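PDB 2W9M: polymerase X from Deinococcus radiodurans, which probably catalyses template-directed DNA synthesis as a family X DNA polymerase, and carries a C-terminal zinc-binding PHP-type domain. Local coordinates for residues Leu121-Arg125 and Val151-Phe155; Arg125-Glu129 and Asp227-Val231; Gly355-Leu359 and Leu547-Phe552; Leu472-Gly477 and Glu501-Trp505. All blocks are in the same frame, centred on the assembly; numbering follows the deposited sequence.

Contact 1: residues Leu121-Arg125 and Val151-Phe155; sequences LERLR and VVFLF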
loop_
_atom_site.group_PDB
_atom_site.type_symbol
_atom_site.label_atom_id
_atom_site.label_comp_id
_atom_site.label_asym_id
_atom_site.label_seq_id
_atom_site.Cartn_x
_atom_site.Cartn_y
_atom_site.Cartn_z
ATOM N N LEU A 121 -0.775 -8.789 -7.151
ATOM C CA LEU A 121 -0.566 -10.228 -7.100
ATOM C C LEU A 121 -1.651 -10.922 -6.287
ATOM O O LEU A 121 -2.212 -11.937 -6.707
ATOM C CB LEU A 121 0.807 -10.539 -6.505
ATOM C CG LEU A 121 1.875 -10.894 -7.538
ATOM C CD1 LEU A 121 1.556 -10.266 -8.887
ATOM C CD2 LEU A 121 3.253 -10.497 -7.042
ATOM N N GLU A 122 -1.942 -10.367 -5.119
ATOM C CA GLU A 122 -2.950 -10.942 -4.240
ATOM C C GLU A 122 -4.341 -10.931 -4.872
ATOM O O GLU A 122 -5.075 -11.915 -4.795
ATOM C CB GLU A 122 -2.966 -10.205 -2.900
ATOM C CG GLU A 122 -4.202 -10.468 -2.065
ATOM C CD GLU A 122 -4.441 -11.946 -1.822
ATOM O OE1 GLU A 122 -5.604 -12.314 -1.563
ATOM O OE2 GLU A 122 -3.476 -12.738 -1.895
ATOM N N ARG A 123 -4.697 -9.810 -5.489
ATOM C CA ARG A 123 -5.992 -9.665 -6.151
ATOM C C ARG A 123 -6.092 -10.547 -7.405
ATOM O O ARG A 123 -7.179 -11.002 -7.770
ATOM C CB ARG A 123 -6.242 -8.192 -6.495
ATOM C CG ARG A 123 -7.494 -7.927 -7.307
ATOM C CD ARG A 123 -8.748 -7.999 -6.453
ATOM N NE ARG A 123 -9.943 -7.705 -7.240
ATOM C CZ ARG A 123 -10.683 -8.623 -7.858
ATOM N NH1 ARG A 123 -10.360 -9.908 -7.779
ATOM N NH2 ARG A 123 -11.750 -8.252 -8.554
ATOM N N LEU A 124 -4.956 -10.784 -8.057
ATOM C CA LEU A 124 -4.888 -11.699 -9.189
ATOM C C LEU A 124 -5.133 -13.116 -8.691
ATOM O O LEU A 124 -5.848 -13.894 -9.323
ATOM C CB LEU A 124 -3.514 -11.631 -9.858
ATOM C CG LEU A 124 -3.399 -11.803 -11.377
ATOM C CD1 LEU A 124 -1.959 -12.125 -11.758
ATOM C CD2 LEU A 124 -4.337 -12.867 -11.913
ATOM N N ARG A 125 -4.534 -13.447 -7.551
ATOM C CA ARG A 125 -4.669 -14.783 -6.981
ATOM C C ARG A 125 -6.114 -15.079 -6.599
ATOM O O ARG A 125 -6.591 -16.202 -6.757
ATOM C CB ARG A 125 -3.770 -14.952 -5.764
ATOM C CG ARG A 125 -4.012 -16.252 -5.035
ATOM C CD ARG A 125 -3.567 -16.173 -3.596
ATOM N NE ARG A 125 -4.564 -16.790 -2.733
ATOM C CZ ARG A 125 -5.459 -16.104 -2.033
ATOM N NH1 ARG A 125 -5.463 -14.782 -2.082
ATOM N NH2 ARG A 125 -6.341 -16.736 -1.276
ATOM N N VAL A 151 1.928 -17.131 -10.098
ATOM C CA VAL A 151 1.839 -16.237 -8.947
ATOM C C VAL A 151 2.358 -16.944 -7.701
ATOM O O VAL A 151 3.022 -16.334 -6.863
ATOM C CB VAL A 151 0.399 -15.746 -8.694
ATOM C CG1 VAL A 151 0.354 -14.874 -7.457
ATOM C CG2 VAL A 151 -0.127 -14.984 -9.901
ATOM N N VAL A 152 2.065 -18.236 -7.586
ATOM C CA VAL A 152 2.587 -19.029 -6.476
ATOM C C VAL A 152 4.115 -19.003 -6.438
ATOM O O VAL A 152 4.715 -19.044 -5.369
ATOM C CB VAL A 152 2.105 -20.489 -6.531
ATOM C CG1 VAL A 152 2.884 -21.341 -5.537
ATOM C CG2 VAL A 152 0.616 -20.566 -6.246
ATOM N N PHE A 153 4.742 -18.928 -7.607
ATOM C CA PHE A 153 6.196 -18.860 -7.678
ATOM C C PHE A 153 6.715 -17.543 -7.112
ATOM O O PHE A 153 7.699 -17.530 -6.370
ATOM C CB PHE A 153 6.688 -19.037 -9.117
ATOM C CG PHE A 153 6.831 -20.471 -9.537
ATOM C CD1 PHE A 153 5.860 -21.082 -10.313
ATOM C CD2 PHE A 153 7.941 -21.209 -9.158
ATOM C CE1 PHE A 153 5.992 -22.401 -10.701
ATOM C CE2 PHE A 153 8.079 -22.530 -9.543
ATOM C CZ PHE A 153 7.103 -23.126 -10.315
ATOM N N LEU A 154 6.060 -16.439 -7.468
ATOM C CA LEU A 154 6.464 -15.130 -6.967
ATOM C C LEU A 154 6.415 -15.117 -5.443
ATOM O O LEU A 154 7.338 -14.627 -4.789
ATOM C CB LEU A 154 5.588 -14.007 -7.533
ATOM C CG LEU A 154 5.964 -13.401 -8.889
ATOM C CD1 LEU A 154 7.399 -13.751 -9.241
ATOM C CD2 LEU A 154 5.022 -13.866 -9.986
ATOM N N PHE A 155 5.342 -15.673 -4.886
ATOM C CA PHE A 155 5.144 -15.682 -3.441
ATOM C C PHE A 155 6.192 -16.507 -2.696
ATOM O O PHE A 155 6.667 -16.102 -1.636
ATOM C CB PHE A 155 3.741 -16.177 -3.076
ATOM C CG PHE A 155 2.664 -15.145 -3.257
ATOM C CD1 PHE A 155 1.334 -15.521 -3.349
ATOM C CD2 PHE A 155 2.983 -13.801 -3.348
ATOM C CE1 PHE A 155 0.340 -14.575 -3.516
ATOM C CE2 PHE A 155 1.993 -12.848 -3.517
ATOM C CZ PHE A 155 0.669 -13.238 -3.601
#
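Leu121 and Val151 mark the closest backbone approach of two helices, their CA atoms 6.7 Å apart. The short helical segments 121-125 and 151-155 run roughly antiparallel, with 142° between their directions and axes 10.7 Å apart at the nearest point, and no hydrogen bond links them. Most of the contact is made by apolar side chains. Val151 sends its two methyls to different targets: CG1 lies 4.0 Å from Leu121 O, while CG2 touches Leu124 CD1 at 3.9 Å. With CG1 anti to the backbone N (chi1 178°), the same methyl also lies against one face of the Phe155 ring, off toward its rim. Phe155 reaches across with the far end of its ring. Its CE2 and CZ both lie 4.0 Å from Leu121 CB, CZ stands near the backbone N of Glu122, and CE1 meets Arg125 CD edge-on at 4.2 Å. Farther out on Leu121, CD2 rests on Leu154 CB, 4.2 Å away. Within the first helix Arg125 NH1 pairs with Glu122 OE1, and NH2 pairs with Glu172; its aliphatic CD, not its charged end, borders the phenyl ring. Helix 94-99 covers Leu121 and Leu124 through Leu99, Val102 in the following loop touches Leu121 and Leu154, and helix 163-176 packs on Glu122; amid these neighbours, helices 121-130 and 141-157 pack together in the helix-hairpin-helix part of the polymerase X region.

Contact 2: residues Arg125-Glu129 and Asp227-Val231; sequences REAAE and DYEGV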
loop_
_atom_site.group_PDB
_atom_site.type_symbol
_atom_site.label_atom_id
_atom_site.label_comp_id
_atom_site.label_asym_id
_atom_site.label_seq_id
_atom_site.Cartn_x
_atom_site.Cartn_y
_atom_site.Cartn_z
ATOM N N ARG A 125 -4.534 -13.447 -7.551
ATOM C CA ARG A 125 -4.669 -14.783 -6.981
ATOM C C ARG A 125 -6.114 -15.079 -6.599
ATOM O O ARG A 125 -6.591 -16.202 -6.757
ATOM C CB ARG A 125 -3.770 -14.952 -5.764
ATOM C CG ARG A 125 -4.012 -16.252 -5.035
ATOM C CD ARG A 125 -3.567 -16.173 -3.596
ATOM N NE ARG A 125 -4.564 -16.790 -2.733
ATOM C CZ ARG A 125 -5.459 -16.104 -2.033
ATOM N NH1 ARG A 125 -5.463 -14.782 -2.082
ATOM N NH2 ARG A 125 -6.341 -16.736 -1.276
ATOM N N GLU A 126 -6.808 -14.068 -6.097
ATOM C CA GLU A 126 -8.217 -14.218 -5.762
ATOM C C GLU A 126 -9.065 -14.369 -7.021
ATOM O O GLU A 126 -10.012 -15.160 -7.053
ATOM C CB GLU A 126 -8.702 -13.025 -4.940
ATOM C CG GLU A 126 -8.057 -12.933 -3.569
ATOM C CD GLU A 126 -8.232 -11.569 -2.930
ATOM O OE1 GLU A 126 -8.516 -10.595 -3.663
ATOM O OE2 GLU A 126 -8.085 -11.469 -1.692
ATOM N N ALA A 127 -8.724 -13.610 -8.058
ATOM C CA ALA A 127 -9.458 -13.675 -9.317
ATOM C C ALA A 127 -9.359 -15.067 -9.921
ATOM O O ALA A 127 -10.324 -15.573 -10.488
ATOM C CB ALA A 127 -8.942 -12.638 -10.293
ATOM N N ALA A 128 -8.189 -15.683 -9.788
ATOM C CA ALA A 128 -7.990 -17.045 -10.263
ATOM C C ALA A 128 -8.852 -18.002 -9.444
ATOM O O ALA A 128 -9.518 -18.884 -9.987
ATOM C CB ALA A 128 -6.514 -17.434 -10.170
ATOM N N GLU A 129 -8.832 -17.806 -8.132
ATOM C CA GLU A 129 -9.578 -18.626 -7.186
ATOM C C GLU A 129 -11.071 -18.666 -7.516
ATOM O O GLU A 129 -11.700 -19.720 -7.466
ATOM C CB GLU A 129 -9.402 -18.043 -5.787
ATOM C CG GLU A 129 -9.447 -19.039 -4.654
ATOM C CD GLU A 129 -8.064 -19.468 -4.227
ATOM O OE1 GLU A 129 -7.228 -19.737 -5.114
ATOM O OE2 GLU A 129 -7.812 -19.531 -3.005
ATOM N N ASP A 227 1.560 -24.556 3.594
ATOM C CA ASP A 227 1.778 -23.556 2.564
ATOM C C ASP A 227 0.524 -23.479 1.709
ATOM O O ASP A 227 0.188 -24.435 1.007
ATOM C CB ASP A 227 2.973 -23.965 1.696
ATOM C CG ASP A 227 3.622 -22.787 0.989
ATOM O OD1 ASP A 227 4.222 -21.936 1.682
ATOM O OD2 ASP A 227 3.551 -22.723 -0.262
ATOM N N TYR A 228 -0.178 -22.352 1.773
ATOM C CA TYR A 228 -1.352 -22.168 0.931
ATOM C C TYR A 228 -1.075 -21.226 -0.239
ATOM O O TYR A 228 -1.012 -20.006 -0.068
ATOM C CB TYR A 228 -2.554 -21.671 1.734
ATOM C CG TYR A 228 -3.836 -21.696 0.930
ATOM C CD1 TYR A 228 -4.488 -22.896 0.669
ATOM C CD2 TYR A 228 -4.383 -20.529 0.415
ATOM C CE1 TYR A 228 -5.653 -22.932 -0.070
ATOM C CE2 TYR A 228 -5.552 -20.554 -0.323
ATOM C CZ TYR A 228 -6.182 -21.758 -0.563
ATOM O OH TYR A 228 -7.342 -21.790 -1.301
ATOM N N GLU A 229 -0.913 -21.807 -1.424
ATOM C CA GLU A 229 -0.637 -21.045 -2.636
ATOM C C GLU A 229 0.544 -20.094 -2.472
ATOM O O GLU A 229 0.454 -18.914 -2.812
ATOM C CB GLU A 229 -1.892 -20.300 -3.088
ATOM C CG GLU A 229 -3.020 -21.247 -3.476
ATOM C CD GLU A 229 -4.312 -20.529 -3.806
ATOM O OE1 GLU A 229 -4.310 -19.280 -3.844
ATOM O OE2 GLU A 229 -5.330 -21.217 -4.025
ATOM N N GLY A 230 1.648 -20.623 -1.947
ATOM C CA GLY A 230 2.878 -19.863 -1.806
ATOM C C GLY A 230 2.993 -19.103 -0.498
ATOM O O GLY A 230 4.086 -18.696 -0.106
ATOM N N VAL A 231 1.863 -18.910 0.176
ATOM C CA VAL A 231 1.832 -18.175 1.433
ATOM C C VAL A 231 1.947 -19.128 2.621
ATOM O O VAL A 231 1.053 -19.945 2.851
ATOM C CB VAL A 231 0.533 -17.374 1.572
ATOM C CG1 VAL A 231 0.549 -16.563 2.852
ATOM C CG2 VAL A 231 0.333 -16.475 0.362
#
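A charged, partly buried contact joins helix 121-130 to the tight turn that follows strand 224-228, with Arg125, Glu129 and Glu229 forming a salt-bridge network whose Arg125-Glu129 leg is long and weak. Arg125 NE donates to Glu229 OE1 at 2.7 Å; the carboxylate oxygen is met nearly along its C-O axis, but the bond is bent, with an N-H...O angle of 137°, and the oxygen sits somewhat out of the guanidinium plane. Glu229 arrives with an extended chain beyond CG; it and Glu129 come from opposite directions, their carboxylate planes almost perpendicular. Glu129 OE1 and Glu229 OE2 are only 2.6 Å apart, a distance at which one of the acids probably holds a proton. The other oxygen of Glu129, OE2, accepts from Tyr228 OH at 2.9 Å, the hydroxyl lying above the carboxylate plane. Arg125 also pairs with Glu122 and Glu172. Replacing Arg125 by an alanine would probably leave Glu229 OE1 without its positive partner and the neighbouring acids without a counter-charge. The turn from Tyr228 to Val231 is a type I' beta turn, typical of two-residue beta hairpins; here it joins antiparallel strands 224-228 and 231-238 and offers Glu229 to the helix.

Contact 3: residues Gly355-Leu359 and Leu547-Phe552; sequences GHEFL and LGRAEF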
loop_
_atom_site.group_PDB
_atom_site.type_symbol
_atom_site.label_atom_id
_atom_site.label_comp_id
_atom_site.label_asym_id
_atom_site.label_seq_id
_atom_site.Cartn_x
_atom_site.Cartn_y
_atom_site.Cartn_z
ATOM N N GLY A 355 -19.341 3.042 1.595
ATOM C CA GLY A 355 -19.835 3.710 2.786
ATOM C C GLY A 355 -19.215 5.059 3.087
ATOM O O GLY A 355 -19.413 5.607 4.170
ATOM N N HIS A 356 -18.463 5.603 2.138
ATOM C CA HIS A 356 -17.792 6.878 2.357
ATOM C C HIS A 356 -18.619 8.025 1.784
ATOM O O HIS A 356 -19.678 7.803 1.199
ATOM C CB HIS A 356 -16.379 6.856 1.770
ATOM C CG HIS A 356 -15.571 5.666 2.190
ATOM N ND1 HIS A 356 -15.112 5.493 3.477
ATOM C CD2 HIS A 356 -15.146 4.584 1.492
ATOM C CE1 HIS A 356 -14.438 4.359 3.556
ATOM N NE2 HIS A 356 -14.446 3.788 2.365
ATOM N N GLU A 357 -18.131 9.248 1.950
ATOM C CA GLU A 357 -18.913 10.430 1.612
ATOM C C GLU A 357 -18.532 11.078 0.281
ATOM O O GLU A 357 -19.407 11.433 -0.503
ATOM C CB GLU A 357 -18.832 11.456 2.742
ATOM C CG GLU A 357 -19.486 12.787 2.422
ATOM C CD GLU A 357 -19.572 13.697 3.634
ATOM O OE1 GLU A 357 -19.478 14.932 3.449
ATOM O OE2 GLU A 357 -19.729 13.174 4.765
ATOM N N PHE A 358 -17.239 11.235 0.021
ATOM C CA PHE A 358 -16.806 11.890 -1.212
ATOM C C PHE A 358 -15.470 11.365 -1.741
ATOM O O PHE A 358 -14.692 10.758 -1.005
ATOM C CB PHE A 358 -16.773 13.420 -1.042
ATOM C CG PHE A 358 -15.672 13.916 -0.141
ATOM C CD1 PHE A 358 -15.838 13.938 1.235
ATOM C CD2 PHE A 358 -14.475 14.375 -0.672
ATOM C CE1 PHE A 358 -14.827 14.399 2.068
ATOM C CE2 PHE A 358 -13.461 14.837 0.154
ATOM C CZ PHE A 358 -13.638 14.846 1.524
ATOM N N LEU A 359 -15.224 11.598 -3.028
ATOM C CA LEU A 359 -14.019 11.110 -3.691
ATOM C C LEU A 359 -13.042 12.237 -3.976
ATOM O O LEU A 359 -13.426 13.310 -4.432
ATOM C CB LEU A 359 -14.373 10.412 -5.007
ATOM C CG LEU A 359 -13.200 9.990 -5.898
ATOM C CD1 LEU A 359 -12.554 8.705 -5.393
ATOM C CD2 LEU A 359 -13.664 9.818 -7.333
ATOM N N LEU A 547 -13.237 14.440 7.960
ATOM C CA LEU A 547 -14.047 15.616 7.675
ATOM C C LEU A 547 -14.975 15.347 6.499
ATOM O O LEU A 547 -14.596 14.662 5.549
ATOM C CB LEU A 547 -13.148 16.806 7.334
ATOM C CG LEU A 547 -12.167 17.297 8.401
ATOM C CD1 LEU A 547 -11.358 18.490 7.887
ATOM C CD2 LEU A 547 -12.907 17.655 9.681
ATOM N N GLY A 548 -16.188 15.886 6.568
ATOM C CA GLY A 548 -17.117 15.810 5.454
ATOM C C GLY A 548 -16.619 16.681 4.317
ATOM O O GLY A 548 -15.652 17.421 4.485
ATOM N N ARG A 549 -17.276 16.602 3.165
ATOM C CA ARG A 549 -16.802 17.304 1.975
ATOM C C ARG A 549 -16.637 18.804 2.208
ATOM O O ARG A 549 -15.557 19.353 2.006
ATOM C CB ARG A 549 -17.728 17.049 0.788
ATOM C CG ARG A 549 -17.240 17.675 -0.506
ATOM C CD ARG A 549 -18.263 17.539 -1.630
ATOM N NE ARG A 549 -17.719 18.036 -2.890
ATOM C CZ ARG A 549 -17.627 19.323 -3.211
ATOM N NH1 ARG A 549 -18.054 20.255 -2.366
ATOM N NH2 ARG A 549 -17.105 19.681 -4.377
ATOM N N ALA A 550 -17.707 19.460 2.642
ATOM C CA ALA A 550 -17.673 20.903 2.867
ATOM C C ALA A 550 -16.688 21.287 3.973
ATOM O O ALA A 550 -16.019 22.317 3.882
ATOM C CB ALA A 550 -19.067 21.426 3.181
ATOM N N GLU A 551 -16.608 20.464 5.016
ATOM C CA GLU A 551 -15.634 20.672 6.088
ATOM C C GLU A 551 -14.213 20.572 5.545
ATOM O O GLU A 551 -13.307 21.255 6.017
ATOM C CB GLU A 551 -15.823 19.640 7.202
ATOM C CG GLU A 551 -17.146 19.733 7.949
ATOM C CD GLU A 551 -17.401 18.519 8.837
ATOM O OE1 GLU A 551 -16.515 17.640 8.917
ATOM O OE2 GLU A 551 -18.487 18.442 9.452
ATOM N N PHE A 552 -14.022 19.712 4.550
ATOM C CA PHE A 552 -12.709 19.511 3.954
ATOM C C PHE A 552 -12.300 20.718 3.129
ATOM O O PHE A 552 -11.159 21.169 3.198
ATOM C CB PHE A 552 -12.691 18.252 3.084
ATOM C CG PHE A 552 -11.387 18.027 2.367
ATOM C CD1 PHE A 552 -10.256 17.630 3.062
ATOM C CD2 PHE A 552 -11.294 18.209 0.997
ATOM C CE1 PHE A 552 -9.058 17.426 2.403
ATOM C CE2 PHE A 552 -10.100 18.003 0.334
ATOM C CZ PHE A 552 -8.982 17.613 1.036
#
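Phe358, on strand 358-364, points its side chain at the start of helix 549-561, with CG held between the backbone N and the carbonyl carbon (chi1 70°). Its CB comes near Arg549 CB, and CG lies 3.9 Å from that same atom. Farther along, CD1 approaches Arg549 CA and N, and the CA stands over one face of the ring, 3.8 Å from the centroid, in a CH-pi contact. CE1 reaches the last loop residues before the helix, lying 3.5 Å from Leu547 O, which is in the ring plane at the edge. At the tip, CZ meets Phe552 CB at 3.9 Å, while CE2 borders Phe552 CD2; the ring planes of Phe358 and Phe552 are inclined by 38°. Glu357, the preceding residue, extends its chain to place OE1 2.8 Å from Arg549 N in a nearly straight bond (165°), the N-H coming from above the carboxylate plane. OE1 also lies close to Gly548 CA, at the N-cap position, where a CB would collide with it. Gly548 N is bonded to Glu551 OE1 at 2.9 Å; negative charge at a helix start would probably suit the dipole. Arg549 extends onward to the carbonyl of Ile396, and Val397 packs against Phe358, Arg549 and Phe552. A helix N-terminus whose first amides are bonded by Glu357 and Glu551 is docked on the start of strand 358-364 in the (beta/alpha)7 barrel characteristic of PHP domains.

Contact 4: residues Leu472-Gly477 and Glu501-Trp505; sequences LDAVLG and EALRW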
loop_
_atom_site.group_PDB
_atom_site.type_symbol
_atom_site.label_atom_id
_atom_site.label_comp_id
_atom_site.label_asym_id
_atom_site.label_seq_id
_atom_site.Cartn_x
_atom_site.Cartn_y
_atom_site.Cartn_z
ATOM N N LEU A 472 14.127 12.584 7.323
ATOM C CA LEU A 472 12.681 12.660 7.487
ATOM C C LEU A 472 12.258 13.730 8.493
ATOM O O LEU A 472 11.312 14.480 8.246
ATOM C CB LEU A 472 12.115 11.299 7.888
ATOM C CG LEU A 472 10.885 10.786 7.136
ATOM C CD1 LEU A 472 9.993 10.002 8.085
ATOM C CD2 LEU A 472 10.096 11.904 6.478
ATOM N N ASP A 473 12.960 13.809 9.619
ATOM C CA ASP A 473 12.606 14.759 10.676
ATOM C C ASP A 473 12.647 16.214 10.210
ATOM O O ASP A 473 11.791 17.016 10.584
ATOM C CB ASP A 473 13.496 14.569 11.910
ATOM C CG ASP A 473 13.032 13.418 12.793
ATOM O OD1 ASP A 473 13.598 13.240 13.898
ATOM O OD2 ASP A 473 12.095 12.695 12.387
ATOM N N ALA A 474 13.645 16.552 9.399
ATOM C CA ALA A 474 13.723 17.885 8.814
ATOM C C ALA A 474 12.511 18.149 7.925
ATOM O O ALA A 474 11.885 19.211 8.010
ATOM C CB ALA A 474 15.007 18.040 8.017
ATOM N N VAL A 475 12.181 17.179 7.074
ATOM C CA VAL A 475 11.057 17.323 6.152
ATOM C C VAL A 475 9.736 17.458 6.903
ATOM O O VAL A 475 8.936 18.344 6.606
ATOM C CB VAL A 475 10.959 16.145 5.165
ATOM C CG1 VAL A 475 9.730 16.301 4.286
ATOM C CG2 VAL A 475 12.211 16.063 4.313
ATOM N N LEU A 476 9.519 16.580 7.878
ATOM C CA LEU A 476 8.305 16.619 8.687
ATOM C C LEU A 476 8.185 17.939 9.444
ATOM O O LEU A 476 7.088 18.473 9.603
ATOM C CB LEU A 476 8.258 15.435 9.655
ATOM C CG LEU A 476 8.085 14.055 9.024
ATOM C CD1 LEU A 476 7.850 12.994 10.089
ATOM C CD2 LEU A 476 6.937 14.069 8.030
ATOM N N GLY A 477 9.315 18.461 9.907
ATOM C CA GLY A 477 9.341 19.757 10.561
ATOM C C GLY A 477 8.845 20.836 9.617
ATOM O O GLY A 477 8.077 21.716 10.009
ATOM N N GLU A 501 7.130 6.500 12.540
ATOM C CA GLU A 501 7.351 7.940 12.451
ATOM C C GLU A 501 6.087 8.724 12.800
ATOM O O GLU A 501 6.163 9.805 13.382
ATOM C CB GLU A 501 7.858 8.326 11.064
ATOM C CG GLU A 501 9.195 7.694 10.699
ATOM C CD GLU A 501 10.327 8.127 11.620
ATOM O OE1 GLU A 501 10.126 9.063 12.425
ATOM O OE2 GLU A 501 11.422 7.532 11.534
ATOM N N ALA A 502 4.930 8.171 12.450
ATOM C CA ALA A 502 3.645 8.759 12.818
ATOM C C ALA A 502 3.455 8.763 14.334
ATOM O O ALA A 502 2.896 9.700 14.895
ATOM C CB ALA A 502 2.508 8.007 12.148
ATOM N N LEU A 503 3.915 7.701 14.987
ATOM C CA LEU A 503 3.847 7.599 16.442
ATOM C C LEU A 503 4.638 8.727 17.096
ATOM O O LEU A 503 4.192 9.319 18.073
ATOM C CB LEU A 503 4.380 6.239 16.915
ATOM C CG LEU A 503 4.373 5.977 18.423
ATOM C CD1 LEU A 503 2.968 6.081 18.988
ATOM C CD2 LEU A 503 4.974 4.616 18.730
ATOM N N ARG A 504 5.808 9.023 16.543
ATOM C CA ARG A 504 6.668 10.072 17.083
ATOM C C ARG A 504 6.125 11.477 16.841
ATOM O O ARG A 504 6.415 12.396 17.601
ATOM C CB ARG A 504 8.080 9.958 16.499
ATOM C CG ARG A 504 8.890 8.801 17.058
ATOM C CD ARG A 504 10.248 8.678 16.383
ATOM N NE ARG A 504 11.122 9.814 16.665
ATOM C CZ ARG A 504 11.645 10.609 15.737
ATOM N NH1 ARG A 504 11.390 10.396 14.455
ATOM N NH2 ARG A 504 12.436 11.615 16.086
ATOM N N TRP A 505 5.340 11.643 15.778
ATOM C CA TRP A 505 4.894 12.970 15.348
ATOM C C TRP A 505 3.397 13.207 15.538
ATOM O O TRP A 505 2.873 14.231 15.095
ATOM C CB TRP A 505 5.258 13.203 13.876
ATOM C CG TRP A 505 6.697 13.541 13.642
ATOM C CD1 TRP A 505 7.739 12.668 13.521
ATOM C CD2 TRP A 505 7.256 14.854 13.493
ATOM N NE1 TRP A 505 8.913 13.355 13.307
ATOM C CE2 TRP A 505 8.642 14.701 13.286
ATOM C CE3 TRP A 505 6.717 16.147 13.512
ATOM C CZ2 TRP A 505 9.497 15.787 13.104
ATOM C CZ3 TRP A 505 7.563 17.224 13.330
ATOM C CH2 TRP A 505 8.938 17.039 13.129
#
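Leu476 and Trp505 form the tight core of this contact, whereas Asp473, Glu501 and Arg504 make its charged, more exposed side. The helical segments 472-477 and 501-505 are inclined by 50°, and their axes stay 12.1 Å apart, a wide separation bridged by the indole. Leu476 CD1 sits almost directly above the five-membered ring of Trp505, 3.5 Å from its centroid in a CH-pi contact, and Leu476 CB covers the same ring system nearer its rim. Trp505 CG is anti to its carbonyl carbon (chi1 -77°), which carries the indole across to the other helix until CH2 reaches Gly477 N at 3.5 Å. Beside this core, Leu472 CD1 packs on Glu501 CG at 3.6 Å.

On the outer side, Arg504 grips Asp473 end-on with two nitrogens, the flat groups being nearly coplanar. NH2 bonds to Asp473 OD1 at 3.0 Å and NH1 to OD2 at 3.2 Å, each through a syn lone pair. NH1 is shared with Glu501 OE1, 2.7 Å away in a bent bond (132°), so one guanidinium probably offsets the repulsion between two neighbouring acids. Trp505 NE1 adds only a weak bond to Asp473 OD2, at 3.4 Å, which runs from the charged rim to the indole. With an alanine in place of Trp505 the indole is gone, which would probably leave a gap beneath Leu476 CD1 and let the two helices shift. The contact joins helices 472-482 and 499-505, which precede and follow strand 485-489, on the outside of the (beta/alpha)7 PHP barrel.

Contacts 1 and 2 are neighbours, their centres 6 Å apart: both use helix 121-130 and share Arg125, and Phe155 CD1 of contact 1 lies 3.5 Å from Glu229 O of contact 2. Together they tie the helix-hairpin-helix region to a beta hairpin in the polymerase part. Contacts 3 and 4 belong to the zinc-binding part, about 34 Å from contact 1 between centres and 27 Å from each other, with contact 4 nested in the chain loop that contact 3 closes. Neither reaches the metal ligands: the side chain of Phe552 is about 9 Å from that of His332, and that of Leu472 about 10 Å from that of His456.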